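Local atomic coordinates of protein SSD1 (Saccharomyces cerevisiae S288C, PDB entry 7AM1), a protein that binds mRNA untranslated regions and represses translation as a non-enzymatic member of the RNase II family, and is implicated in control of the G1 phase of the cell cycle. Residues R62-D67 / K256-A261; S497-I502 / F546-E551; D669-R674 / E690-T695; F746-P751 / K757-D762. All coordinates share one frame; numbering follows the deposited sequence.

Interaction 1 of 4, residues R62-D67 / K256-A261; sequences RALEGD and KVPLIA
Glu65 and Lys256 form the ionic part of this contact, a long salt bridge with 3.7 Å between Glu65 OE1 and Lys256 NZ. The two side chains run obliquely past one another, and the ammonium lies nearer the aliphatic part of the glutamate, with Lys256 NZ 3.5 Å from Glu65 CG. Bends at chi3 (-85°) and chi4 (82°) fold the lysine NZ back over the glutamate. The carboxylate has stronger partners in strand 26-32, where OE1 pairs with Arg31 and OE2 accepts from Val32 N.

Water carries the polar link between the backbones: it accepts from Glu65 N at 3.0 Å and donates to Lys256 O at 2.8 Å. Apolar contact is slight, Leu64 CD2 meeting Pro258 CD at 4.3 Å. A type II turn from Leu64 to Asp67 shapes the loop, and Asp67 OD2 accepts from Leu64 N at 2.8 Å.

The contact joins the loop before strand 68-73 to the loop leading into strand 260-263 of the second cold-shock domain. With one long ion pair and one bridging water, it is a hydrated surface junction in which Lys256 probably adds little to a carboxylate already held by strand 26-32.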
loop_
_atom_site.group_PDB
_atom_site.type_symbol
_atom_site.label_atom_id
_atom_site.label_comp_id
_atom_site.label_asym_id
_atom_site.label_seq_id
_atom_site.Cartn_x
_atom_site.Cartn_y
_atom_site.Cartn_z
ATOM N N ARG A 62 8.704 17.434 -18.662
ATOM C CA ARG A 62 8.414 16.161 -19.315
ATOM C C ARG A 62 8.859 14.954 -18.501
ATOM O O ARG A 62 8.794 13.824 -18.999
ATOM C CB ARG A 62 9.055 16.116 -20.710
ATOM C CG ARG A 62 8.645 17.304 -21.587
ATOM C CD ARG A 62 9.587 17.531 -22.764
ATOM N NE ARG A 62 10.893 18.017 -22.324
ATOM C CZ ARG A 62 12.063 17.545 -22.751
ATOM N NH1 ARG A 62 12.112 16.578 -23.660
ATOM N NH2 ARG A 62 13.190 18.060 -22.278
ATOM N N ALA A 63 9.290 15.149 -17.258
ATOM C CA ALA A 63 9.627 14.017 -16.405
ATOM C C ALA A 63 8.364 13.246 -16.041
ATOM O O ALA A 63 7.258 13.793 -16.022
ATOM C CB ALA A 63 10.343 14.488 -15.139
ATOM N N LEU A 64 8.532 11.955 -15.770
ATOM C CA LEU A 64 7.416 11.093 -15.413
ATOM C C LEU A 64 7.514 10.665 -13.953
ATOM O O LEU A 64 8.583 10.702 -13.336
ATOM C CB LEU A 64 7.369 9.849 -16.308
ATOM C CG LEU A 64 7.194 10.063 -17.812
ATOM C CD1 LEU A 64 7.337 8.734 -18.547
ATOM C CD2 LEU A 64 5.862 10.717 -18.136
ATOM N N GLU A 65 6.366 10.263 -13.412
ATOM C CA GLU A 65 6.300 9.683 -12.077
ATOM C C GLU A 65 7.380 8.623 -11.899
ATOM O O GLU A 65 7.565 7.756 -12.757
ATOM C CB GLU A 65 4.913 9.074 -11.850
ATOM C CG GLU A 65 4.773 8.281 -10.554
ATOM C CD GLU A 65 4.622 9.171 -9.338
ATOM O OE1 GLU A 65 4.759 8.658 -8.205
ATOM O OE2 GLU A 65 4.385 10.385 -9.514
ATOM N N GLY A 66 8.110 8.715 -10.788
ATOM C CA GLY A 66 9.133 7.750 -10.450
ATOM C C GLY A 66 10.499 8.032 -11.034
ATOM O O GLY A 66 11.475 7.385 -10.630
ATOM N N ASP A 67 10.597 8.966 -11.978
ATOM C CA ASP A 67 11.886 9.327 -12.547
ATOM C C ASP A 67 12.836 9.820 -11.464
ATOM O O ASP A 67 12.434 10.523 -10.533
ATOM C CB ASP A 67 11.725 10.427 -13.604
ATOM C CG ASP A 67 11.212 9.910 -14.935
ATOM O OD1 ASP A 67 11.020 8.686 -15.083
ATOM O OD2 ASP A 67 11.008 10.744 -15.846
ATOM N N LYS A 256 -1.603 9.861 -12.333
ATOM C CA LYS A 256 -0.306 10.522 -12.281
ATOM C C LYS A 256 0.417 10.483 -13.619
ATOM O O LYS A 256 1.520 11.031 -13.729
ATOM C CB LYS A 256 0.566 9.900 -11.191
ATOM C CG LYS A 256 -0.015 10.042 -9.788
ATOM C CD LYS A 256 0.970 9.546 -8.741
ATOM C CE LYS A 256 0.844 8.051 -8.549
ATOM N NZ LYS A 256 1.592 7.321 -9.604
ATOM N N VAL A 257 -0.184 9.866 -14.626
ATOM C CA VAL A 257 0.401 9.733 -15.956
ATOM C C VAL A 257 -0.396 10.637 -16.892
ATOM O O VAL A 257 -1.627 10.548 -16.911
ATOM C CB VAL A 257 0.364 8.277 -16.456
ATOM C CG1 VAL A 257 1.121 8.148 -17.775
ATOM C CG2 VAL A 257 0.938 7.324 -15.410
ATOM N N PRO A 258 0.251 11.509 -17.660
ATOM C CA PRO A 258 -0.508 12.390 -18.552
ATOM C C PRO A 258 -1.144 11.602 -19.686
ATOM O O PRO A 258 -0.796 10.449 -19.953
ATOM C CB PRO A 258 0.552 13.367 -19.077
ATOM C CG PRO A 258 1.830 12.612 -18.991
ATOM C CD PRO A 258 1.707 11.697 -17.799
ATOM N N LEU A 259 -2.099 12.249 -20.353
ATOM C CA LEU A 259 -2.620 11.708 -21.598
ATOM C C LEU A 259 -1.465 11.441 -22.551
ATOM O O LEU A 259 -0.499 12.208 -22.614
ATOM C CB LEU A 259 -3.615 12.676 -22.245
ATOM C CG LEU A 259 -4.952 12.887 -21.537
ATOM C CD1 LEU A 259 -5.761 13.973 -22.252
ATOM C CD2 LEU A 259 -5.738 11.587 -21.448
ATOM N N ILE A 260 -1.562 10.341 -23.287
ATOM C CA ILE A 260 -0.520 9.916 -24.212
ATOM C C ILE A 260 -1.078 9.995 -25.623
ATOM O O ILE A 260 -2.156 9.456 -25.903
ATOM C CB ILE A 260 -0.022 8.494 -23.903
ATOM C CG1 ILE A 260 0.483 8.406 -22.460
ATOM C CG2 ILE A 260 1.063 8.105 -24.897
ATOM C CD1 ILE A 260 0.735 6.981 -21.970
ATOM N N ALA A 261 -0.353 10.674 -26.504
ATOM C CA ALA A 261 -0.732 10.743 -27.906
ATOM C C ALA A 261 -0.298 9.456 -28.598
ATOM O O ALA A 261 0.882 9.090 -28.560
ATOM C CB ALA A 261 -0.102 11.962 -28.574
HETATM O O HOH W 1 3.902 10.638 -15.119
#

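Interaction 2 of 4, residues S497-I502 / F546-E551; sequences STVQEI and FVVINE
Val548 packs both of its methyls against helix 495-510, CG1 on Val499 and the Gln500 backbone, CG2 on the Gln500 side chain. Val548 CG1 meets Val499 CG1 at 4.0 Å, the two side chains crossing at about a right angle, and also lies 4.1 Å from Gln500 CA. Val548 CG2 lies 4.1 Å from Gln500 CG, and so touches the aliphatic part of the glutamine. That chain is extended beyond CG, which has turned away from the backbone N (chi1 169°), presenting methylenes to the valine while the amide is carried further on.

The helices are close here, with Gln500 CA and Val548 CA 5.7 Å apart. Cutting Val548 back to an alanine would probably open a gap between the helices, leaving Val499 CG1 and the Gln500 methylenes without their apolar partner.

In the next shell, Leu487 of helix 480-488 touches both Gln500 and Val548, while Val382 of strand 378-384 backs Val499. Further along the interface, Glu551 forms a salt bridge with Arg510. Such close, hydrogen-bond-free packing of small aliphatic groups is typical of a buried helix-helix interface, and here it joins helices 495-510 and 544-568 beside the beta-sheet of the RNB domain.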
loop_
_atom_site.group_PDB
_atom_site.type_symbol
_atom_site.label_atom_id
_atom_site.label_comp_id
_atom_site.label_asym_id
_atom_site.label_seq_id
_atom_site.Cartn_x
_atom_site.Cartn_y
_atom_site.Cartn_z
ATOM N N SER A 497 2.888 -21.197 23.141
ATOM C CA SER A 497 2.855 -20.064 24.060
ATOM C C SER A 497 4.250 -19.514 24.309
ATOM O O SER A 497 4.422 -18.303 24.489
ATOM C CB SER A 497 2.212 -20.477 25.382
ATOM O OG SER A 497 0.912 -20.993 25.167
ATOM N N THR A 498 5.257 -20.386 24.334
ATOM C CA THR A 498 6.623 -19.917 24.513
ATOM C C THR A 498 7.086 -19.128 23.298
ATOM O O THR A 498 7.762 -18.104 23.439
ATOM C CB THR A 498 7.556 -21.094 24.775
ATOM O OG1 THR A 498 7.046 -21.857 25.871
ATOM C CG2 THR A 498 8.951 -20.595 25.115
ATOM N N VAL A 499 6.713 -19.582 22.097
ATOM C CA VAL A 499 7.044 -18.839 20.886
ATOM C C VAL A 499 6.452 -17.439 20.948
ATOM O O VAL A 499 7.113 -16.453 20.599
ATOM C CB VAL A 499 6.551 -19.596 19.639
ATOM C CG1 VAL A 499 6.773 -18.759 18.396
ATOM C CG2 VAL A 499 7.258 -20.931 19.505
ATOM N N GLN A 500 5.201 -17.326 21.402
ATOM C CA GLN A 500 4.573 -16.015 21.510
ATOM C C GLN A 500 5.339 -15.124 22.480
ATOM O O GLN A 500 5.609 -13.956 22.184
ATOM C CB GLN A 500 3.114 -16.156 21.950
ATOM C CG GLN A 500 2.462 -14.834 22.336
ATOM C CD GLN A 500 0.975 -14.957 22.607
ATOM O OE1 GLN A 500 0.377 -16.015 22.410
ATOM N NE2 GLN A 500 0.368 -13.866 23.058
ATOM N N GLU A 501 5.717 -15.662 23.641
ATOM C CA GLU A 501 6.423 -14.836 24.612
ATOM C C GLU A 501 7.792 -14.428 24.088
ATOM O O GLU A 501 8.263 -13.326 24.388
ATOM C CB GLU A 501 6.546 -15.565 25.949
ATOM C CG GLU A 501 7.345 -14.790 26.990
ATOM C CD GLU A 501 6.820 -13.380 27.215
ATOM O OE1 GLU A 501 7.637 -12.488 27.536
ATOM O OE2 GLU A 501 5.600 -13.158 27.056
ATOM N N ILE A 502 8.443 -15.290 23.306
ATOM C CA ILE A 502 9.701 -14.904 22.674
ATOM C C ILE A 502 9.464 -13.786 21.666
ATOM O O ILE A 502 10.168 -12.770 21.664
ATOM C CB ILE A 502 10.370 -16.125 22.015
ATOM C CG1 ILE A 502 10.830 -17.118 23.081
ATOM C CG2 ILE A 502 11.550 -15.684 21.150
ATOM C CD1 ILE A 502 11.233 -18.462 22.519
ATOM N N PHE A 546 -0.083 -13.964 12.957
ATOM C CA PHE A 546 0.770 -13.258 12.011
ATOM C C PHE A 546 1.774 -12.370 12.738
ATOM O O PHE A 546 2.955 -12.333 12.378
ATOM C CB PHE A 546 -0.061 -12.415 11.045
ATOM C CG PHE A 546 0.778 -11.503 10.184
ATOM C CD1 PHE A 546 1.338 -11.962 9.001
ATOM C CD2 PHE A 546 1.053 -10.204 10.584
ATOM C CE1 PHE A 546 2.136 -11.128 8.214
ATOM C CE2 PHE A 546 1.852 -9.373 9.806
ATOM C CZ PHE A 546 2.391 -9.836 8.621
ATOM N N VAL A 547 1.322 -11.646 13.766
ATOM C CA VAL A 547 2.194 -10.698 14.451
ATOM C C VAL A 547 3.327 -11.434 15.155
ATOM O O VAL A 547 4.478 -10.978 15.150
ATOM C CB VAL A 547 1.375 -9.845 15.438
ATOM C CG1 VAL A 547 2.287 -9.011 16.325
ATOM C CG2 VAL A 547 0.407 -8.946 14.689
ATOM N N VAL A 548 3.022 -12.581 15.770
ATOM C CA VAL A 548 4.050 -13.386 16.428
ATOM C C VAL A 548 5.138 -13.772 15.434
ATOM O O VAL A 548 6.330 -13.528 15.660
ATOM C CB VAL A 548 3.421 -14.634 17.078
ATOM C CG1 VAL A 548 4.499 -15.645 17.454
ATOM C CG2 VAL A 548 2.625 -14.253 18.305
ATOM N N ILE A 549 4.741 -14.388 14.318
ATOM C CA ILE A 549 5.717 -14.806 13.322
ATOM C C ILE A 549 6.381 -13.593 12.684
ATOM O O ILE A 549 7.570 -13.640 12.348
ATOM C CB ILE A 549 5.048 -15.704 12.262
ATOM C CG1 ILE A 549 4.435 -16.954 12.913
ATOM C CG2 ILE A 549 6.033 -16.057 11.153
ATOM C CD1 ILE A 549 5.412 -17.835 13.697
ATOM N N ASN A 550 5.638 -12.492 12.507
ATOM C CA ASN A 550 6.198 -11.308 11.857
ATOM C C ASN A 550 7.280 -10.662 12.719
ATOM O O ASN A 550 8.298 -10.190 12.196
ATOM C CB ASN A 550 5.089 -10.292 11.542
ATOM C CG ASN A 550 5.525 -9.226 10.520
ATOM O OD1 ASN A 550 6.251 -9.515 9.564
ATOM N ND2 ASN A 550 5.074 -7.989 10.725
ATOM N N GLU A 551 7.087 -10.619 14.039
ATOM C CA GLU A 551 8.112 -10.008 14.880
ATOM C C GLU A 551 9.345 -10.898 14.979
ATOM O O GLU A 551 10.462 -10.392 15.135
ATOM C CB GLU A 551 7.556 -9.694 16.267
ATOM C CG GLU A 551 6.665 -8.453 16.301
ATOM C CD GLU A 551 7.419 -7.168 15.974
ATOM O OE1 GLU A 551 8.609 -7.057 16.346
ATOM O OE2 GLU A 551 6.820 -6.270 15.336
#

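Interaction 3 of 4, residues D669-R674 / E690-T695; sequences DHVVHR and EALKIT
Val671 of helix 668-681 divides its two methyls between Leu692 and Thr695, which lie one turn apart on helix 689-725. Val671 CG1 approaches Leu692 CD2 to 3.9 Å, with the two side chains slanting across each other. Val671 CG2 faces Thr695 CG2 at 4.0 Å, and this pair meets tip to tip. The valine has CG1 opposite its backbone N (chi1 -179°), an orientation that spreads the two methyls toward separate residues of the facing helix.

Helix 668-681, in the RNB region, is followed by a connecting segment and then by the long helix 689-725, a helix-loop-helix arrangement in which the contact joins the successive helices through side chains alone. The backbones stay well apart, Val671 CA and Leu692 CA being 8.8 Å from each other. Leu573 of strand 573-576 also touches Val671.

The hydroxyl of Thr695 is engaged within its own helix, which is consistent with its methyl facing the valine. Thr695 OG1 donates to Ala691 O at 3.1 Å, lying 36° out of the carbonyl plane. Ala691 O also accepts the ordinary helical bond from Thr695 N at 2.9 Å, and the two donors reach it from opposite faces of that plane.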
loop_
_atom_site.group_PDB
_atom_site.type_symbol
_atom_site.label_atom_id
_atom_site.label_comp_id
_atom_site.label_asym_id
_atom_site.label_seq_id
_atom_site.Cartn_x
_atom_site.Cartn_y
_atom_site.Cartn_z
ATOM N N ASP A 669 15.603 -10.960 -1.663
ATOM C CA ASP A 669 16.094 -11.964 -0.727
ATOM C C ASP A 669 17.090 -12.909 -1.385
ATOM O O ASP A 669 17.996 -13.416 -0.713
ATOM C CB ASP A 669 14.917 -12.751 -0.144
ATOM C CG ASP A 669 13.999 -11.885 0.707
ATOM O OD1 ASP A 669 13.599 -10.807 0.222
ATOM O OD2 ASP A 669 13.665 -12.282 1.845
ATOM N N HIS A 670 16.939 -13.169 -2.688
ATOM C CA HIS A 670 17.913 -14.003 -3.386
ATOM C C HIS A 670 19.295 -13.373 -3.326
ATOM O O HIS A 670 20.284 -14.046 -3.020
ATOM C CB HIS A 670 17.496 -14.221 -4.840
ATOM C CG HIS A 670 16.305 -15.111 -5.000
ATOM N ND1 HIS A 670 16.229 -16.081 -5.977
ATOM C CD2 HIS A 670 15.144 -15.182 -4.306
ATOM C CE1 HIS A 670 15.071 -16.709 -5.879
ATOM N NE2 HIS A 670 14.394 -16.183 -4.873
ATOM N N VAL A 671 19.382 -12.076 -3.627
ATOM C CA VAL A 671 20.657 -11.372 -3.537
ATOM C C VAL A 671 21.195 -11.443 -2.114
ATOM O O VAL A 671 22.375 -11.733 -1.888
ATOM C CB VAL A 671 20.497 -9.914 -4.005
ATOM C CG1 VAL A 671 21.828 -9.190 -3.936
ATOM C CG2 VAL A 671 19.922 -9.857 -5.420
ATOM N N VAL A 672 20.331 -11.180 -1.133
ATOM C CA VAL A 672 20.752 -11.231 0.264
ATOM C C VAL A 672 21.223 -12.633 0.635
ATOM O O VAL A 672 22.217 -12.797 1.352
ATOM C CB VAL A 672 19.609 -10.756 1.179
ATOM C CG1 VAL A 672 19.951 -11.004 2.648
ATOM C CG2 VAL A 672 19.306 -9.285 0.930
ATOM N N HIS A 673 20.519 -13.665 0.169
ATOM C CA HIS A 673 20.938 -15.027 0.482
ATOM C C HIS A 673 22.318 -15.329 -0.092
ATOM O O HIS A 673 23.163 -15.932 0.581
ATOM C CB HIS A 673 19.912 -16.028 -0.044
ATOM C CG HIS A 673 18.701 -16.162 0.825
ATOM N ND1 HIS A 673 17.976 -17.330 0.910
ATOM C CD2 HIS A 673 18.081 -15.273 1.635
ATOM C CE1 HIS A 673 16.966 -17.158 1.744
ATOM N NE2 HIS A 673 17.005 -15.918 2.196
ATOM N N ARG A 674 22.570 -14.917 -1.336
ATOM C CA ARG A 674 23.884 -15.148 -1.924
ATOM C C ARG A 674 24.956 -14.344 -1.204
ATOM O O ARG A 674 26.084 -14.824 -1.038
ATOM C CB ARG A 674 23.852 -14.816 -3.415
ATOM C CG ARG A 674 22.904 -15.717 -4.198
ATOM C CD ARG A 674 23.145 -15.662 -5.700
ATOM N NE ARG A 674 22.516 -16.792 -6.383
ATOM C CZ ARG A 674 21.320 -16.765 -6.968
ATOM N NH1 ARG A 674 20.592 -15.655 -6.974
ATOM N NH2 ARG A 674 20.851 -17.858 -7.554
ATOM N N GLU A 690 27.672 -0.899 -8.866
ATOM C CA GLU A 690 26.695 -0.242 -9.727
ATOM C C GLU A 690 25.671 -1.236 -10.261
ATOM O O GLU A 690 24.497 -0.889 -10.427
ATOM C CB GLU A 690 27.409 0.482 -10.867
ATOM C CG GLU A 690 28.272 1.638 -10.380
ATOM C CD GLU A 690 27.461 2.692 -9.638
ATOM O OE1 GLU A 690 26.310 2.960 -10.050
ATOM O OE2 GLU A 690 27.967 3.237 -8.634
ATOM N N ALA A 691 26.091 -2.469 -10.543
ATOM C CA ALA A 691 25.129 -3.499 -10.924
ATOM C C ALA A 691 24.158 -3.791 -9.786
ATOM O O ALA A 691 22.954 -3.954 -10.016
ATOM C CB ALA A 691 25.860 -4.775 -11.338
ATOM N N LEU A 692 24.663 -3.865 -8.551
ATOM C CA LEU A 692 23.795 -4.110 -7.404
ATOM C C LEU A 692 22.839 -2.946 -7.188
ATOM O O LEU A 692 21.678 -3.149 -6.813
ATOM C CB LEU A 692 24.639 -4.348 -6.152
ATOM C CG LEU A 692 25.334 -5.708 -6.072
ATOM C CD1 LEU A 692 26.359 -5.722 -4.953
ATOM C CD2 LEU A 692 24.317 -6.828 -5.877
ATOM N N LYS A 693 23.310 -1.718 -7.418
ATOM C CA LYS A 693 22.430 -0.561 -7.310
ATOM C C LYS A 693 21.275 -0.676 -8.292
ATOM O O LYS A 693 20.121 -0.419 -7.935
ATOM C CB LYS A 693 23.208 0.730 -7.558
ATOM C CG LYS A 693 22.362 1.993 -7.428
ATOM C CD LYS A 693 23.099 3.231 -7.922
ATOM N N ILE A 694 21.568 -1.064 -9.538
ATOM C CA ILE A 694 20.514 -1.221 -10.536
ATOM C C ILE A 694 19.564 -2.334 -10.124
ATOM O O ILE A 694 18.348 -2.249 -10.341
ATOM C CB ILE A 694 21.125 -1.485 -11.926
ATOM C CG1 ILE A 694 21.851 -0.236 -12.429
ATOM C CG2 ILE A 694 20.045 -1.924 -12.907
ATOM C CD1 ILE A 694 22.649 -0.448 -13.718
ATOM N N THR A 695 20.105 -3.403 -9.535
ATOM C CA THR A 695 19.265 -4.497 -9.064
ATOM C C THR A 695 18.343 -4.041 -7.942
ATOM O O THR A 695 17.152 -4.368 -7.943
ATOM C CB THR A 695 20.142 -5.665 -8.612
ATOM O OG1 THR A 695 20.822 -6.201 -9.753
ATOM C CG2 THR A 695 19.313 -6.766 -7.962
#

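Interaction 4 of 4, residues F746-P751 / K757-D762; sequences FDVFIP and KRVHGD
Asp747 and Arg758 lie side by side on one face of the hairpin, their carboxylate and guanidinium planes only 15° apart. The arginine grips side-on, one nitrogen to each oxygen: Arg758 NE donates to Asp747 OD1 at 2.6 Å, and Arg758 NH2 to Asp747 OD2 at 3.2 Å with an almost straight N-H...O angle of 177°. Both oxygens use their syn lone pairs. CG of the arginine stands opposite its backbone N (chi1 176°), and a bend at chi3 brings the guanidinium edge round to the aspartate. Tyr742 OH is a further partner of OD2.

On the opposite face, Phe746 and Val759 also point the same way. The phenylalanine ring turns a face to the valine, whose CB makes a CH-pi contact 3.7 Å from the ring centroid.

Between these layers the backbones pair as an antiparallel hairpin. Phe746 and Val759 form a hydrogen-bonded pair, as do Val748 and Lys757, with Val748 N to Lys757 O at 2.8 Å; Asp747 and Arg758 are the non-hydrogen-bonded pair between them, their CA atoms 4.3 Å apart. The hairpin belongs to the edge of a five-stranded sheet in the DIS3L2-like C-terminal region.

A leucine in place of Arg758 would probably leave the buried Asp747 without its compensating charge, and OD1 without its short bond. The chemistry thus differs by face: a directional ion pair lies on one side of the hairpin, and an aromatic-aliphatic contact on the other.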
loop_
_atom_site.group_PDB
_atom_site.type_symbol
_atom_site.label_atom_id
_atom_site.label_comp_id
_atom_site.label_asym_id
_atom_site.label_seq_id
_atom_site.Cartn_x
_atom_site.Cartn_y
_atom_site.Cartn_z
ATOM N N PHE A 746 -15.084 17.245 4.909
ATOM C CA PHE A 746 -14.426 16.608 6.038
ATOM C C PHE A 746 -14.163 15.154 5.687
ATOM O O PHE A 746 -14.880 14.556 4.880
ATOM C CB PHE A 746 -15.252 16.723 7.329
ATOM C CG PHE A 746 -16.646 16.142 7.240
ATOM C CD1 PHE A 746 -17.693 16.881 6.704
ATOM C CD2 PHE A 746 -16.915 14.870 7.725
ATOM C CE1 PHE A 746 -18.979 16.359 6.638
ATOM C CE2 PHE A 746 -18.201 14.337 7.661
ATOM C CZ PHE A 746 -19.234 15.087 7.114
ATOM N N ASP A 747 -13.122 14.600 6.300
ATOM C CA ASP A 747 -12.728 13.219 6.072
ATOM C C ASP A 747 -13.301 12.324 7.162
ATOM O O ASP A 747 -13.332 12.695 8.340
ATOM C CB ASP A 747 -11.203 13.086 6.027
ATOM C CG ASP A 747 -10.584 13.897 4.906
ATOM O OD1 ASP A 747 -11.305 14.188 3.925
ATOM O OD2 ASP A 747 -9.383 14.238 5.003
ATOM N N VAL A 748 -13.761 11.149 6.756
ATOM C CA VAL A 748 -14.248 10.131 7.672
ATOM C C VAL A 748 -13.485 8.853 7.368
ATOM O O VAL A 748 -13.044 8.627 6.237
ATOM C CB VAL A 748 -15.771 9.903 7.542
ATOM C CG1 VAL A 748 -16.539 11.169 7.899
ATOM C CG2 VAL A 748 -16.122 9.448 6.132
ATOM N N PHE A 749 -13.321 8.015 8.381
ATOM C CA PHE A 749 -12.778 6.686 8.156
ATOM C C PHE A 749 -13.701 5.671 8.805
ATOM O O PHE A 749 -14.434 5.971 9.754
ATOM C CB PHE A 749 -11.328 6.551 8.661
ATOM C CG PHE A 749 -11.179 6.655 10.142
ATOM C CD1 PHE A 749 -11.301 7.876 10.779
ATOM C CD2 PHE A 749 -10.881 5.534 10.893
ATOM C CE1 PHE A 749 -11.152 7.978 12.146
ATOM C CE2 PHE A 749 -10.733 5.623 12.261
ATOM C CZ PHE A 749 -10.867 6.851 12.891
ATOM N N ILE A 750 -13.686 4.473 8.240
ATOM C CA ILE A 750 -14.601 3.408 8.632
ATOM C C ILE A 750 -13.718 2.200 8.915
ATOM O O ILE A 750 -13.345 1.480 7.978
ATOM C CB ILE A 750 -15.634 3.145 7.527
ATOM C CG1 ILE A 750 -16.215 4.476 7.026
ATOM C CG2 ILE A 750 -16.749 2.246 8.047
ATOM C CD1 ILE A 750 -17.086 4.361 5.787
ATOM N N PRO A 751 -13.324 1.961 10.170
ATOM C CA PRO A 751 -12.373 0.867 10.433
ATOM C C PRO A 751 -12.878 -0.490 9.988
ATOM O O PRO A 751 -12.066 -1.369 9.669
ATOM C CB PRO A 751 -12.175 0.929 11.955
ATOM C CG PRO A 751 -12.533 2.323 12.334
ATOM C CD PRO A 751 -13.624 2.739 11.385
ATOM N N LYS A 757 -12.476 8.398 3.427
ATOM C CA LYS A 757 -13.089 9.112 2.316
ATOM C C LYS A 757 -13.549 10.485 2.787
ATOM O O LYS A 757 -13.588 10.775 3.984
ATOM C CB LYS A 757 -14.262 8.322 1.725
ATOM C CG LYS A 757 -13.846 7.027 1.048
ATOM C CD LYS A 757 -13.251 7.285 -0.324
ATOM C CE LYS A 757 -12.288 6.179 -0.743
ATOM N NZ LYS A 757 -10.876 6.518 -0.398
ATOM N N ARG A 758 -13.919 11.327 1.826
ATOM C CA ARG A 758 -14.200 12.732 2.082
ATOM C C ARG A 758 -15.643 13.072 1.737
ATOM O O ARG A 758 -16.098 12.819 0.616
ATOM C CB ARG A 758 -13.245 13.615 1.275
ATOM C CG ARG A 758 -13.506 15.107 1.398
ATOM C CD ARG A 758 -12.313 15.903 0.901
ATOM N NE ARG A 758 -11.130 15.607 1.707
ATOM C CZ ARG A 758 -9.878 15.828 1.326
ATOM N NH1 ARG A 758 -9.620 16.353 0.134
ATOM N NH2 ARG A 758 -8.881 15.522 2.142
ATOM N N VAL A 759 -16.346 13.661 2.701
ATOM C CA VAL A 759 -17.677 14.212 2.482
ATOM C C VAL A 759 -17.525 15.635 1.963
ATOM O O VAL A 759 -16.839 16.461 2.579
ATOM C CB VAL A 759 -18.507 14.185 3.776
ATOM C CG1 VAL A 759 -19.865 14.846 3.549
ATOM C CG2 VAL A 759 -18.673 12.752 4.279
ATOM N N HIS A 760 -18.145 15.919 0.821
ATOM C CA HIS A 760 -18.074 17.231 0.193
ATOM C C HIS A 760 -19.378 17.991 0.401
ATOM O O HIS A 760 -20.462 17.465 0.127
ATOM C CB HIS A 760 -17.779 17.092 -1.300
ATOM C CG HIS A 760 -16.442 16.493 -1.587
ATOM N ND1 HIS A 760 -15.285 17.242 -1.620
ATOM C CD2 HIS A 760 -16.070 15.213 -1.822
ATOM C CE1 HIS A 760 -14.260 16.450 -1.880
ATOM N NE2 HIS A 760 -14.708 15.215 -2.006
ATOM N N GLY A 761 -19.266 19.234 0.874
ATOM C CA GLY A 761 -20.455 20.038 1.097
ATOM C C GLY A 761 -21.261 20.250 -0.170
ATOM O O GLY A 761 -22.494 20.287 -0.132
ATOM N N ASP A 762 -20.582 20.391 -1.309
ATOM C CA ASP A 762 -21.267 20.641 -2.571
ATOM C C ASP A 762 -21.936 19.396 -3.140
ATOM O O ASP A 762 -22.416 19.434 -4.274
ATOM C CB ASP A 762 -20.296 21.229 -3.598
ATOM C CG ASP A 762 -19.184 20.273 -3.975
ATOM O OD1 ASP A 762 -19.286 19.071 -3.651
ATOM O OD2 ASP A 762 -18.201 20.735 -4.596
#

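Interaction 1 is the surface contact of the four; the other three are buried. It joins two loops through a bridging water and a long ion pair, whereas the ion pair of interaction 4 is bidentate, with one short bond, and set on a backbone-bonded hairpin. Interactions 2 and 3 both join helices by aliphatic contacts without a hydrogen bond across them, but they use different helices, with centres 30 Å apart; the backbones come closer in interaction 2. Interactions 1 and 2 lie on opposite sides of the chain's centre, as do 3 and 4. No two of the contacts touch, and none shares a helix or strand with another.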